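Local atomic coordinates of oxetanocin-like protein (Pyrococcus furiosus, PDB entry 1XX7), a protein that probably hydrolyses 2'-deoxyribonucleoside 5'-phosphates to deoxyribonucleosides and phosphate, as a homodimeric, metal-dependent nucleotidase of the HD-domain family. Residues A[52-57]-A[63-68]. Sequence-based numbering, arbitrary orientation.
Sequences LAEELK and IDVEKA
Two consecutive helices of the HD domain, 38-58 and 65-74, are joined here where the chain turns back between them: Ala53 and Leu56 of the first meet Ile63, at the end of the connecting loop, and Val65, in the first turn of the second. Helix 38-58 supplies metal ligand His41, and helix 65-74 leads to His75 and Asp76, which with His41 and Asp132 hold the nickel ion, so the contact joins two ligand-bearing elements at their ends remote from the metal. The backbones come closest at Ala53 and Ile63, whose CA atoms are 6.4 Å apart, consistent with the small side chain of Ala53. Ala53 CB faces Val65 CG2 at 4.0 Å. More loosely, Ala53 CB lies 4.4 Å from Ile63 CG2. Ile63 places its other branch, CG1, anti to its carbonyl carbon (chi1 -69°), and there Leu56 CD1 rests 4.0 Å from both Ile63 CG1 and Ile63 CD1. Leu127 of helix 123-145 also packs on Ile63, while Tyr169 and Leu170 touch Leu56, extending the apolar layer into the domain. The Glu54 side chain sets out away from 63-68, but a bend at chi2 (-48°) brings Glu54 OE2 back to 4.2 Å from Val65 CG2; both residues also pack against the second subunit. Asp64 N-caps helix 65-74: Lys67 N donates a nearly straight bond (177°) to Asp64 OD1 at 3.3 Å, reaching it from above the carboxylate plane.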
ATOM      1  N   LEU A  52     -31.702   1.958  -6.337  1.00 29.75           N
ATOM      2  CA  LEU A  52     -32.487   1.534  -7.495  1.00 28.81           C
ATOM      3  C   LEU A  52     -33.888   1.054  -7.079  1.00 27.32           C
ATOM      4  O   LEU A  52     -34.862   1.431  -7.706  1.00 26.97           O
ATOM      5  CB  LEU A  52     -31.754   0.477  -8.326  1.00 28.09           C
ATOM      6  CG  LEU A  52     -30.368   0.822  -8.938  1.00 30.18           C
ATOM      7  CD1 LEU A  52     -29.737  -0.421  -9.509  1.00 30.88           C
ATOM      8  CD2 LEU A  52     -30.423   1.853  -9.973  1.00 30.88           C
ATOM      9  N   ALA A  53     -33.979   0.231  -6.033  1.00 26.77           N
ATOM     10  CA  ALA A  53     -35.270  -0.163  -5.465  1.00 26.40           C
ATOM     11  C   ALA A  53     -36.170   1.067  -5.267  1.00 30.05           C
ATOM     12  O   ALA A  53     -37.335   1.058  -5.668  1.00 28.65           O
ATOM     13  CB  ALA A  53     -35.074  -0.902  -4.140  1.00 27.71           C
ATOM     14  N   GLU A  54     -35.619   2.144  -4.707  1.00 31.53           N
ATOM     15  CA  GLU A  54     -36.415   3.367  -4.494  1.00 35.58           C
ATOM     16  C   GLU A  54     -36.808   4.126  -5.760  1.00 34.59           C
ATOM     17  O   GLU A  54     -37.958   4.539  -5.884  1.00 34.29           O
ATOM     18  CB  GLU A  54     -35.772   4.267  -3.439  1.00 35.87           C
ATOM     19  CG  GLU A  54     -35.857   3.611  -2.038  1.00 40.79           C
ATOM     20  CD  GLU A  54     -37.320   3.049  -1.700  1.00 47.34           C
ATOM     21  OE1 GLU A  54     -38.205   3.934  -1.456  1.00 45.03           O
ATOM     22  OE2 GLU A  54     -37.555   1.749  -1.702  1.00 41.08           O
ATOM     23  N   GLU A  55     -35.883   4.278  -6.694  1.00 34.59           N
ATOM     24  CA  GLU A  55     -36.208   4.751  -8.041  1.00 38.09           C
ATOM     25  C   GLU A  55     -37.338   3.913  -8.745  1.00 38.45           C
ATOM     26  O   GLU A  55     -38.199   4.479  -9.439  1.00 35.47           O
ATOM     27  CB  GLU A  55     -34.940   4.770  -8.897  1.00 41.71           C
ATOM     28  CG  GLU A  55     -35.151   5.145 -10.361  1.00 49.28           C
ATOM     29  CD  GLU A  55     -35.817   6.526 -10.544  1.00 55.15           C
ATOM     30  OE1 GLU A  55     -35.559   7.433  -9.709  1.00 56.01           O
ATOM     31  OE2 GLU A  55     -36.591   6.695 -11.526  1.00 58.22           O
ATOM     32  N   LEU A  56     -37.309   2.584  -8.566  1.00 36.11           N
ATOM     33  CA  LEU A  56     -38.316   1.674  -9.151  1.00 35.12           C
ATOM     34  C   LEU A  56     -39.706   1.857  -8.510  1.00 36.39           C
ATOM     35  O   LEU A  56     -40.728   1.772  -9.188  1.00 34.99           O
ATOM     36  CB  LEU A  56     -37.857   0.203  -9.036  1.00 33.83           C
ATOM     37  CG  LEU A  56     -36.791  -0.242 -10.066  1.00 31.97           C
ATOM     38  CD1 LEU A  56     -36.227  -1.578  -9.773  1.00 26.07           C
ATOM     39  CD2 LEU A  56     -37.345  -0.237 -11.492  1.00 36.03           C
ATOM     40  N   LYS A  57     -39.723   2.113  -7.207  1.00 37.53           N
ATOM     41  CA  LYS A  57     -40.947   2.374  -6.469  1.00 40.43           C
ATOM     42  C   LYS A  57     -41.618   3.631  -7.023  1.00 44.09           C
ATOM     43  O   LYS A  57     -42.836   3.655  -7.190  1.00 46.01           O
ATOM     44  CB  LYS A  57     -40.637   2.540  -4.990  1.00 41.93           C
ATOM     45  CG  LYS A  57     -41.770   2.248  -4.049  1.00 43.71           C
ATOM     46  CD  LYS A  57     -41.486   2.859  -2.650  1.00 45.68           C
ATOM     47  N   ILE A  63     -40.873  -3.840  -5.420  1.00 33.09           N
ATOM     48  CA  ILE A  63     -39.738  -4.731  -5.236  1.00 29.52           C
ATOM     49  C   ILE A  63     -39.899  -5.202  -3.815  1.00 29.24           C
ATOM     50  O   ILE A  63     -40.334  -4.429  -2.957  1.00 24.43           O
ATOM     51  CB  ILE A  63     -38.405  -3.945  -5.449  1.00 29.89           C
ATOM     52  CG1 ILE A  63     -38.242  -3.546  -6.931  1.00 32.64           C
ATOM     53  CG2 ILE A  63     -37.168  -4.717  -4.939  1.00 29.66           C
ATOM     54  CD1 ILE A  63     -37.987  -4.714  -7.927  1.00 29.27           C
ATOM     55  N   ASP A  64     -39.590  -6.469  -3.571  1.00 26.29           N
ATOM     56  CA  ASP A  64     -39.350  -6.944  -2.227  1.00 25.74           C
ATOM     57  C   ASP A  64     -37.944  -6.473  -1.770  1.00 25.90           C
ATOM     58  O   ASP A  64     -36.937  -7.124  -2.020  1.00 27.24           O
ATOM     59  CB  ASP A  64     -39.464  -8.464  -2.230  1.00 24.83           C
ATOM     60  CG  ASP A  64     -39.312  -9.075  -0.869  1.00 22.65           C
ATOM     61  OD1 ASP A  64     -39.055  -8.373   0.130  1.00 28.87           O
ATOM     62  OD2 ASP A  64     -39.456 -10.298  -0.789  1.00 29.00           O
ATOM     63  N   VAL A  65     -37.906  -5.323  -1.114  1.00 25.22           N
ATOM     64  CA  VAL A  65     -36.680  -4.657  -0.772  1.00 25.27           C
ATOM     65  C   VAL A  65     -35.882  -5.432   0.246  1.00 23.97           C
ATOM     66  O   VAL A  65     -34.671  -5.532   0.118  1.00 20.15           O
ATOM     67  CB  VAL A  65     -36.936  -3.229  -0.302  1.00 29.57           C
ATOM     68  CG1 VAL A  65     -35.602  -2.540   0.126  1.00 28.94           C
ATOM     69  CG2 VAL A  65     -37.628  -2.437  -1.422  1.00 28.22           C
ATOM     70  N   GLU A  66     -36.569  -6.006   1.230  1.00 20.84           N
ATOM     71  CA  GLU A  66     -35.950  -6.867   2.196  1.00 20.50           C
ATOM     72  C   GLU A  66     -35.167  -7.960   1.520  1.00 27.52           C
ATOM     73  O   GLU A  66     -33.953  -8.109   1.796  1.00 25.03           O
ATOM     74  CB  GLU A  66     -36.991  -7.497   3.116  1.00 21.89           C
ATOM     75  CG  GLU A  66     -36.401  -8.381   4.149  1.00 26.37           C
ATOM     76  CD  GLU A  66     -37.370  -8.855   5.179  1.00 29.68           C
ATOM     77  OE1 GLU A  66     -38.421  -8.215   5.381  1.00 36.18           O
ATOM     78  OE2 GLU A  66     -37.065  -9.868   5.809  1.00 28.30           O
ATOM     79  N   LYS A  67     -35.846  -8.732   0.634  1.00 24.57           N
ATOM     80  CA  LYS A  67     -35.142  -9.758  -0.134  1.00 21.65           C
ATOM     81  C   LYS A  67     -33.971  -9.238  -0.992  1.00 15.58           C
ATOM     82  O   LYS A  67     -32.925  -9.865  -1.042  1.00 17.70           O
ATOM     83  CB  LYS A  67     -36.101 -10.517  -1.008  1.00 25.98           C
ATOM     84  CG  LYS A  67     -35.426 -11.584  -1.910  1.00 27.69           C
ATOM     85  CD  LYS A  67     -36.439 -12.221  -2.817  1.00 30.09           C
ATOM     86  CE  LYS A  67     -37.167 -13.343  -2.125  1.00 29.28           C
ATOM     87  NZ  LYS A  67     -38.390 -13.712  -2.906  1.00 32.03           N
ATOM     88  N   ALA A  68     -34.151  -8.117  -1.660  1.00 17.25           N
ATOM     89  CA  ALA A  68     -33.121  -7.570  -2.509  1.00 20.12           C
ATOM     90  C   ALA A  68     -31.851  -7.134  -1.724  1.00 21.52           C
ATOM     91  O   ALA A  68     -30.734  -7.346  -2.193  1.00 22.27           O
ATOM     92  CB  ALA A  68     -33.677  -6.449  -3.345  1.00 20.70           C
TER